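Local coordinates for protein delta-aminolevulinic acid dehydratase (Toxoplasma gondii ME49, PDB 3OBK) that catalyses the condensation of two molecules of 5-aminolevulinic acid to porphobilinogen, an early step of tetrapyrrole biosynthesis, and is found here as an octamer with product bound, at residues 117-122 / 129-134; 167-172 / 178-183; 192-197 / 260-265. All blocks are in the same frame, centred on the assembly; numbering follows the deposited sequence.

Interaction 1. Residues 117-122 / 129-134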
loop_
_atom_site.group_PDB
_atom_site.type_symbol
_atom_site.label_atom_id
_atom_site.label_comp_id
_atom_site.label_asym_id
_atom_site.label_seq_id
_atom_site.Cartn_x
_atom_site.Cartn_y
_atom_site.Cartn_z
ATOM N N ARG A 117 22.764 43.455 6.508
ATOM C CA ARG A 117 24.120 43.782 6.965
ATOM C C ARG A 117 24.716 42.634 7.790
ATOM O O ARG A 117 25.914 42.379 7.725
ATOM C CB ARG A 117 24.133 45.079 7.782
ATOM C CG ARG A 117 23.945 46.324 6.964
ATOM C CD ARG A 117 24.078 47.591 7.834
ATOM N NE ARG A 117 22.811 47.965 8.483
ATOM C CZ ARG A 117 22.566 48.012 9.799
ATOM N NH1 ARG A 117 21.362 48.398 10.187
ATOM N NH2 ARG A 117 23.481 47.691 10.730
ATOM N N ALA A 118 23.885 41.960 8.571
ATOM C CA ALA A 118 24.338 40.832 9.369
ATOM C C ALA A 118 24.819 39.711 8.471
ATOM O O ALA A 118 25.853 39.089 8.741
ATOM C CB ALA A 118 23.232 40.341 10.277
ATOM N N ILE A 119 24.071 39.468 7.400
ATOM C CA ILE A 119 24.440 38.454 6.426
ATOM C C ILE A 119 25.748 38.809 5.727
ATOM O O ILE A 119 26.625 37.969 5.600
ATOM C CB ILE A 119 23.358 38.285 5.356
ATOM C CG1 ILE A 119 22.102 37.654 5.947
ATOM C CG2 ILE A 119 23.879 37.450 4.185
ATOM C CD1 ILE A 119 20.975 37.559 4.943
ATOM N N MET A 120 25.872 40.045 5.264
ATOM C CA MET A 120 27.108 40.467 4.597
ATOM C C MET A 120 28.277 40.393 5.533
ATOM O O MET A 120 29.330 39.946 5.147
ATOM C CB MET A 120 27.000 41.878 4.024
ATOM C CG MET A 120 26.187 41.946 2.726
ATOM S SD MET A 120 25.935 43.647 2.156
ATOM C CE MET A 120 24.333 44.063 2.841
ATOM N N ALA A 121 28.076 40.799 6.773
ATOM C CA ALA A 121 29.142 40.754 7.759
ATOM C C ALA A 121 29.580 39.304 8.070
ATOM O O ALA A 121 30.756 39.025 8.216
ATOM C CB ALA A 121 28.718 41.497 9.022
ATOM N N LEU A 122 28.629 38.388 8.156
ATOM C CA LEU A 122 28.943 37.008 8.493
ATOM C C LEU A 122 29.654 36.345 7.341
ATOM O O LEU A 122 30.638 35.639 7.539
ATOM C CB LEU A 122 27.682 36.241 8.860
ATOM C CG LEU A 122 27.222 36.497 10.277
ATOM C CD1 LEU A 122 25.831 35.967 10.493
ATOM C CD2 LEU A 122 28.174 35.871 11.256
ATOM N N VAL A 129 30.221 29.957 5.380
ATOM C CA VAL A 129 29.160 29.719 6.378
ATOM C C VAL A 129 27.834 29.482 5.661
ATOM O O VAL A 129 27.576 30.082 4.619
ATOM C CB VAL A 129 29.022 30.930 7.405
ATOM C CG1 VAL A 129 28.458 32.201 6.716
ATOM C CG2 VAL A 129 28.169 30.549 8.642
ATOM N N LEU A 130 26.998 28.608 6.207
ATOM C CA LEU A 130 25.630 28.438 5.678
ATOM C C LEU A 130 24.591 29.333 6.414
ATOM O O LEU A 130 24.330 29.145 7.591
ATOM C CB LEU A 130 25.236 26.968 5.754
ATOM C CG LEU A 130 24.119 26.538 4.815
ATOM C CD1 LEU A 130 24.623 26.623 3.378
ATOM C CD2 LEU A 130 23.648 25.126 5.160
ATOM N N LEU A 131 24.017 30.309 5.715
ATOM C CA LEU A 131 23.060 31.240 6.330
ATOM C C LEU A 131 21.640 31.060 5.820
ATOM O O LEU A 131 21.402 31.003 4.634
ATOM C CB LEU A 131 23.493 32.685 6.108
ATOM C CG LEU A 131 24.917 33.036 6.531
ATOM C CD1 LEU A 131 25.193 34.528 6.307
ATOM C CD2 LEU A 131 25.188 32.616 7.989
ATOM N N LEU A 132 20.699 30.967 6.751
ATOM C CA LEU A 132 19.286 30.792 6.441
ATOM C C LEU A 132 18.569 31.984 7.057
ATOM O O LEU A 132 18.609 32.161 8.262
ATOM C CB LEU A 132 18.754 29.499 7.081
ATOM C CG LEU A 132 19.164 28.094 6.613
ATOM C CD1 LEU A 132 20.703 27.973 6.477
ATOM C CD2 LEU A 132 18.599 27.001 7.595
ATOM N N ALA A 133 17.928 32.805 6.231
ATOM C CA ALA A 133 17.264 34.026 6.699
ATOM C C ALA A 133 15.766 33.789 6.665
ATOM O O ALA A 133 15.257 33.237 5.706
ATOM C CB ALA A 133 17.623 35.183 5.818
ATOM N N ASP A 134 15.053 34.207 7.700
ATOM C CA ASP A 134 13.619 34.059 7.718
ATOM C C ASP A 134 12.986 35.009 6.683
ATOM O O ASP A 134 13.561 36.057 6.362
ATOM C CB ASP A 134 13.115 34.363 9.122
ATOM C CG ASP A 134 11.658 34.045 9.302
ATOM O OD1 ASP A 134 11.335 32.933 9.819
ATOM O OD2 ASP A 134 10.832 34.917 8.927
#
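Leu131 packs against Ile119 and Leu122 where strand residues 129-134 face helix residues 117-122, and the side chains of Ile119 and Leu131 run past each other in opposite directions. The CG2 methyl of Ile119 meets CD1 of Leu131 at 3.8 Å. Further along the strand, Ile119 CD1 comes to 4.2 Å from Ala133 CB. The same Leu131 CD1 lies 4.0 Å from Leu122 CB, so this single methyl serves two helix residues one turn apart. Leu131 CG stands anti to its own carbonyl carbon (chi1 -53°), and its extended chi2 carries CD1 onward to the helix. The short helix and strand axes are antiparallel, at 177° and 10.1 Å, as expected for the helix and following strand of the beta-alpha-beta unit of strand 89-95, helix 114-125 and strand 130-135 in a TIM barrel. Methyl groups also rest against helix carbonyls: Leu131 CD1 is 3.8 Å from Ile119 O, and Val129 CG1 is 4.2 Å from Leu122 O. The backbone of 129-134 is bonded to its surroundings: Val129 O accepts from Lys123 NZ, and Leu130 and Leu132 pair with Phe90 of strand 89-95. Beyond Leu122 lie Leu75, Leu76 and Val79 of helix 72-84.

Interaction 2. Residues 167-172 / 178-183; sequences KQAITL and DMVCPS. With PBG (3-[5-(aminomethyl)-4-(carboxymethyl)-1H-pyrrol-3-yl]propanoic acid), chain L.
Val180 is the strand residue that meets the helix, where it faces Ala169 and Leu172. Its CB projects from strand 179-182 toward helix 158-175, and the two methyls divide there. CG1, anti to the carbonyl carbon of Val180 (chi1 -59°), reaches the helix backbone and lies 3.8 Å from Ala169 O. The same methyl is 4.3 Å from Leu172 CB, one helical turn on. CG2 sits between the backbone N and carbonyl carbon of its own residue and ends 4.2 Å from Ala169 CB. The small methyl of Ala169 probably lets the helix backbone come close to the strand: the CA atoms of Ala169 and Val180 are 6.3 Å apart. The packing is modest in extent, burying 111 Å² in all, and is made by methyl and methylene groups, one methyl lying against a helix carbonyl.

Ser183, just past the end of the strand, lines the porphobilinogen pocket. Its OG accepts a hydrogen bond from the product's aminomethyl nitrogen, PBG N1, at 2.5 Å, a separation shorter than usual for such a bond, so its exact length is doubtful. Ser183 CB also approaches PBG N1, at 3.5 Å, so the serine lies against the aminomethyl arm of the product and not its carboxylates. The hydroxyl is additionally bonded to Asp134 OD1, while Lys213 NZ, itself a partner of the product, bonds to Ser183 O.

This is the helix-to-strand packing of a TIM barrel, with the product beyond the C-terminal end of the strand. Strand 179-182 runs parallel to its neighbours 130-135 and 206-213, and on its outer side helix 158-175 packs on the strand and beside helix 189-199, whose Ile193 touches Ala169 of the first helix and Pro182 of the strand.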
loop_
_atom_site.group_PDB
_atom_site.type_symbol
_atom_site.label_atom_id
_atom_site.label_comp_id
_atom_site.label_asym_id
_atom_site.label_seq_id
_atom_site.Cartn_x
_atom_site.Cartn_y
_atom_site.Cartn_z
ATOM N N LYS A 167 9.837 40.619 -2.295
ATOM C CA LYS A 167 10.850 41.658 -2.230
ATOM C C LYS A 167 11.845 41.315 -1.152
ATOM O O LYS A 167 13.028 41.428 -1.369
ATOM C CB LYS A 167 10.248 43.034 -1.944
ATOM C CG LYS A 167 9.449 43.640 -3.089
ATOM C CD LYS A 167 8.731 44.846 -2.537
ATOM C CE LYS A 167 7.987 45.643 -3.562
ATOM N NZ LYS A 167 7.729 47.012 -2.980
ATOM N N GLN A 168 11.344 40.895 0.002
ATOM C CA GLN A 168 12.180 40.476 1.108
ATOM C C GLN A 168 13.116 39.365 0.728
ATOM O O GLN A 168 14.315 39.447 1.034
ATOM C CB GLN A 168 11.367 40.012 2.314
ATOM C CG GLN A 168 12.239 39.726 3.546
ATOM C CD GLN A 168 11.451 39.242 4.726
ATOM O OE1 GLN A 168 10.316 38.801 4.580
ATOM N NE2 GLN A 168 12.040 39.328 5.907
ATOM N N ALA A 169 12.591 38.326 0.090
ATOM C CA ALA A 169 13.457 37.198 -0.312
ATOM C C ALA A 169 14.562 37.627 -1.288
ATOM O O ALA A 169 15.667 37.112 -1.204
ATOM C CB ALA A 169 12.639 35.986 -0.897
ATOM N N ILE A 170 14.270 38.555 -2.202
ATOM C CA ILE A 170 15.284 39.014 -3.151
ATOM C C ILE A 170 16.412 39.789 -2.399
ATOM O O ILE A 170 17.589 39.495 -2.563
ATOM C CB ILE A 170 14.660 39.840 -4.334
ATOM C CG1 ILE A 170 14.000 38.894 -5.364
ATOM C CG2 ILE A 170 15.712 40.662 -5.046
ATOM C CD1 ILE A 170 12.999 39.550 -6.324
ATOM N N THR A 171 16.041 40.719 -1.538
ATOM C CA THR A 171 16.999 41.449 -0.745
ATOM C C THR A 171 17.956 40.553 0.041
ATOM O O THR A 171 19.164 40.812 0.088
ATOM C CB THR A 171 16.284 42.394 0.246
ATOM O OG1 THR A 171 15.397 43.261 -0.475
ATOM C CG2 THR A 171 17.280 43.240 0.959
ATOM N N LEU A 172 17.426 39.505 0.662
ATOM C CA LEU A 172 18.227 38.581 1.477
ATOM C C LEU A 172 19.133 37.691 0.628
ATOM O O LEU A 172 20.316 37.496 0.940
ATOM C CB LEU A 172 17.291 37.720 2.303
ATOM C CG LEU A 172 16.464 38.451 3.370
ATOM C CD1 LEU A 172 15.581 37.424 4.060
ATOM C CD2 LEU A 172 17.337 39.196 4.387
ATOM N N ASP A 178 22.028 32.005 1.877
ATOM C CA ASP A 178 22.116 30.747 1.127
ATOM C C ASP A 178 20.742 30.138 0.928
ATOM O O ASP A 178 20.445 29.583 -0.147
ATOM C CB ASP A 178 23.006 29.759 1.860
ATOM C CG ASP A 178 24.438 30.234 1.943
ATOM O OD1 ASP A 178 25.151 30.138 0.920
ATOM O OD2 ASP A 178 24.846 30.722 3.021
ATOM N N MET A 179 19.921 30.242 1.978
ATOM C CA MET A 179 18.543 29.807 1.973
ATOM C C MET A 179 17.649 30.937 2.458
ATOM O O MET A 179 17.963 31.593 3.440
ATOM C CB MET A 179 18.326 28.639 2.952
ATOM C CG MET A 179 19.202 27.388 2.828
ATOM S SD MET A 179 18.401 25.861 3.549
ATOM C CE MET A 179 17.053 25.678 2.368
ATOM N N VAL A 180 16.505 31.137 1.817
ATOM C CA VAL A 180 15.431 31.924 2.435
ATOM C C VAL A 180 14.413 30.929 3.000
ATOM O O VAL A 180 14.148 29.889 2.406
ATOM C CB VAL A 180 14.809 32.947 1.452
ATOM C CG1 VAL A 180 15.900 33.922 0.938
ATOM C CG2 VAL A 180 14.142 32.253 0.291
ATOM N N CYS A 181 13.862 31.259 4.163
ATOM C CA CYS A 181 12.968 30.377 4.916
ATOM C C CYS A 181 11.640 31.053 5.212
ATOM O O CYS A 181 11.498 31.695 6.252
ATOM C CB CYS A 181 13.646 29.994 6.222
ATOM S SG CYS A 181 15.332 29.383 5.953
ATOM N N PRO A 182 10.666 30.930 4.293
ATOM C CA PRO A 182 9.426 31.645 4.504
ATOM C C PRO A 182 8.574 31.005 5.573
ATOM O O PRO A 182 8.068 29.909 5.376
ATOM C CB PRO A 182 8.726 31.607 3.130
ATOM C CG PRO A 182 9.675 30.948 2.166
ATOM C CD PRO A 182 10.806 30.372 2.942
ATOM N N SER A 183 8.377 31.721 6.675
ATOM C CA SER A 183 7.646 31.211 7.833
ATOM C C SER A 183 6.265 31.841 7.962
ATOM O O SER A 183 5.627 31.746 9.016
ATOM C CB SER A 183 8.436 31.502 9.091
ATOM O OG SER A 183 8.591 32.898 9.246
HETATM C CHA PBG L . 7.991 34.513 12.403
HETATM C C1A PBG L . 8.653 33.455 13.223
HETATM C C2A PBG L . 8.219 32.970 14.454
HETATM C C3A PBG L . 9.137 32.005 14.827
HETATM C C4A PBG L . 10.038 31.870 13.786
HETATM N NA PBG L . 9.744 32.775 12.842
HETATM C C5A PBG L . 7.103 33.485 15.330
HETATM C C6A PBG L . 5.732 33.280 14.849
HETATM O O1A PBG L . 5.591 33.040 13.621
HETATM O O2A PBG L . 4.764 33.432 15.629
HETATM C C7A PBG L . 9.131 31.268 16.110
HETATM C C8A PBG L . 10.354 30.501 16.449
HETATM C C9A PBG L . 10.504 30.013 17.829
HETATM O O3A PBG L . 11.641 29.764 18.218
HETATM O O4A PBG L . 9.617 30.108 18.691
HETATM N N1 PBG L . 7.441 34.143 11.141
#

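Interaction 3. Residues 192-197 / 260-265; sequences AIRESL and GADMLM
Gly260 closes the preceding helix in a Schellman motif, its positive phi (102°) turning the chain toward strand 263-267 and leaving its CA 7.0 Å from that of Arg194. The contact thus joins outer helix 189-199 of the TIM barrel to the turn that leads into a barrel strand. Arg194 reaches across with CG anti to its backbone N (chi1 -176°), then bends at chi2 and chi3 over the glycine, where no side chain stands in the way; its CD is 4.3 Å from Gly260 O. The guanidinium and the Asp262 carboxylate have planes 72° apart, and their salt bridge is long, with 4.0 Å between Arg194 NH2 and Asp262 OD2. Each group has a firmer partner: Arg194 NH1 pairs with Asp198 OD1, and Asp262 OD1 with Arg25 NE of a neighbouring subunit, which places this turn at a subunit interface. Asp262 OD2 also accepts from Ile207 N on the adjacent strand. A water ties the long pair together. It lies in the guanidinium plane, at the edge, and accepts from Arg194 NH2 at 2.9 Å. One of its protons goes to Asp262 OD2 at 2.6 Å. The other is donated to Gly260 O, 2.7 Å from the water oxygen.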
loop_
_atom_site.group_PDB
_atom_site.type_symbol
_atom_site.label_atom_id
_atom_site.label_comp_id
_atom_site.label_asym_id
_atom_site.label_seq_id
_atom_site.Cartn_x
_atom_site.Cartn_y
_atom_site.Cartn_z
ATOM N N ALA A 192 5.826 31.744 -5.706
ATOM C CA ALA A 192 5.949 33.135 -6.094
ATOM C C ALA A 192 7.365 33.582 -5.799
ATOM O O ALA A 192 8.008 34.272 -6.630
ATOM C CB ALA A 192 4.930 34.006 -5.358
ATOM N N ILE A 193 7.859 33.193 -4.624
ATOM C CA ILE A 193 9.226 33.555 -4.237
ATOM C C ILE A 193 10.204 32.871 -5.173
ATOM O O ILE A 193 11.154 33.469 -5.618
ATOM C CB ILE A 193 9.559 33.188 -2.781
ATOM C CG1 ILE A 193 8.735 34.077 -1.843
ATOM C CG2 ILE A 193 11.033 33.366 -2.573
ATOM C CD1 ILE A 193 8.476 33.605 -0.421
ATOM N N ARG A 194 9.936 31.620 -5.500
ATOM C CA ARG A 194 10.823 30.873 -6.376
ATOM C C ARG A 194 11.031 31.587 -7.725
ATOM O O ARG A 194 12.150 31.663 -8.207
ATOM C CB ARG A 194 10.273 29.464 -6.598
ATOM C CG ARG A 194 11.179 28.555 -7.438
ATOM C CD ARG A 194 12.466 28.162 -6.715
ATOM N NE ARG A 194 13.548 29.115 -6.931
ATOM C CZ ARG A 194 14.608 29.239 -6.144
ATOM N NH1 ARG A 194 15.522 30.151 -6.426
ATOM N NH2 ARG A 194 14.763 28.465 -5.068
ATOM N N GLU A 195 9.952 32.110 -8.306
ATOM C CA GLU A 195 9.987 32.657 -9.652
ATOM C C GLU A 195 10.660 33.996 -9.634
ATOM O O GLU A 195 11.416 34.299 -10.549
ATOM C CB GLU A 195 8.580 32.812 -10.223
ATOM C CG GLU A 195 8.548 32.987 -11.725
ATOM C CD GLU A 195 7.125 33.154 -12.303
ATOM O OE1 GLU A 195 6.389 32.141 -12.367
ATOM O OE2 GLU A 195 6.778 34.287 -12.733
ATOM N N SER A 196 10.369 34.781 -8.598
ATOM C CA SER A 196 11.017 36.057 -8.349
ATOM C C SER A 196 12.519 35.887 -8.224
ATOM O O SER A 196 13.291 36.610 -8.874
ATOM C CB SER A 196 10.482 36.685 -7.055
ATOM O OG SER A 196 9.079 36.884 -7.126
ATOM N N LEU A 197 12.926 34.939 -7.388
ATOM C CA LEU A 197 14.326 34.630 -7.239
ATOM C C LEU A 197 14.956 34.308 -8.593
ATOM O O LEU A 197 16.012 34.816 -8.931
ATOM C CB LEU A 197 14.531 33.463 -6.264
ATOM C CG LEU A 197 14.290 33.791 -4.787
ATOM C CD1 LEU A 197 14.386 32.550 -3.925
ATOM C CD2 LEU A 197 15.263 34.831 -4.273
ATOM N N GLY A 260 8.157 23.887 -5.838
ATOM C CA GLY A 260 9.625 23.954 -6.003
ATOM C C GLY A 260 10.543 24.080 -4.778
ATOM O O GLY A 260 11.760 24.282 -4.915
ATOM N N ALA A 261 9.979 23.941 -3.586
ATOM C CA ALA A 261 10.774 23.977 -2.358
ATOM C C ALA A 261 11.877 22.920 -2.413
ATOM O O ALA A 261 11.729 21.871 -3.050
ATOM C CB ALA A 261 9.914 23.743 -1.163
ATOM N N ASP A 262 12.967 23.232 -1.725
ATOM C CA ASP A 262 14.125 22.380 -1.575
ATOM C C ASP A 262 14.065 21.546 -0.277
ATOM O O ASP A 262 14.668 20.468 -0.205
ATOM C CB ASP A 262 15.383 23.267 -1.524
ATOM C CG ASP A 262 15.592 24.063 -2.789
ATOM O OD1 ASP A 262 15.879 23.424 -3.833
ATOM O OD2 ASP A 262 15.511 25.316 -2.751
ATOM N N MET A 263 13.421 22.094 0.769
ATOM C CA MET A 263 13.229 21.394 2.056
ATOM C C MET A 263 11.925 21.818 2.684
ATOM O O MET A 263 11.450 22.934 2.442
ATOM C CB MET A 263 14.352 21.702 3.041
ATOM C CG MET A 263 15.767 21.396 2.511
ATOM S SD MET A 263 17.089 21.673 3.718
ATOM C CE MET A 263 18.472 21.778 2.573
ATOM N N LEU A 264 11.364 20.922 3.501
ATOM C CA LEU A 264 10.142 21.168 4.236
ATOM C C LEU A 264 10.373 21.134 5.737
ATOM O O LEU A 264 11.036 20.237 6.259
ATOM C CB LEU A 264 9.113 20.145 3.861
ATOM C CG LEU A 264 8.819 20.072 2.360
ATOM C CD1 LEU A 264 7.900 18.870 2.095
ATOM C CD2 LEU A 264 8.251 21.373 1.791
ATOM N N MET A 265 9.845 22.147 6.411
ATOM C CA MET A 265 9.990 22.355 7.834
ATOM C C MET A 265 8.659 22.096 8.525
ATOM O O MET A 265 7.599 22.533 8.039
ATOM C CB MET A 265 10.416 23.792 8.069
ATOM C CG MET A 265 10.358 24.307 9.530
ATOM S SD MET A 265 11.801 23.940 10.532
ATOM C CE MET A 265 13.048 25.001 9.792
HETATM O O HOH W 1 13.375 26.181 -3.862
#

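How the interactions relate
All three contacts are buried and attach outer helices to the same curled sheet, but their chemistry differs. Interactions 1 and 2 are apolar packing of a helix on the strand that follows it, on neighbouring strands; a probable hydrogen bond of 2.8 Å from Leu131 N to Asp178 OD2, just ahead of strand 179-182, links them, and both reach the product pocket. Interaction 3 joins elements far apart in sequence and relies on charge and water near a neighbouring subunit. Its helix still packs on that of interaction 2, with Ile170 CD1 3.9 Å from Ser196 CB. Interactions 1 and 3 do not touch, their nearest atoms being about 6 Å apart.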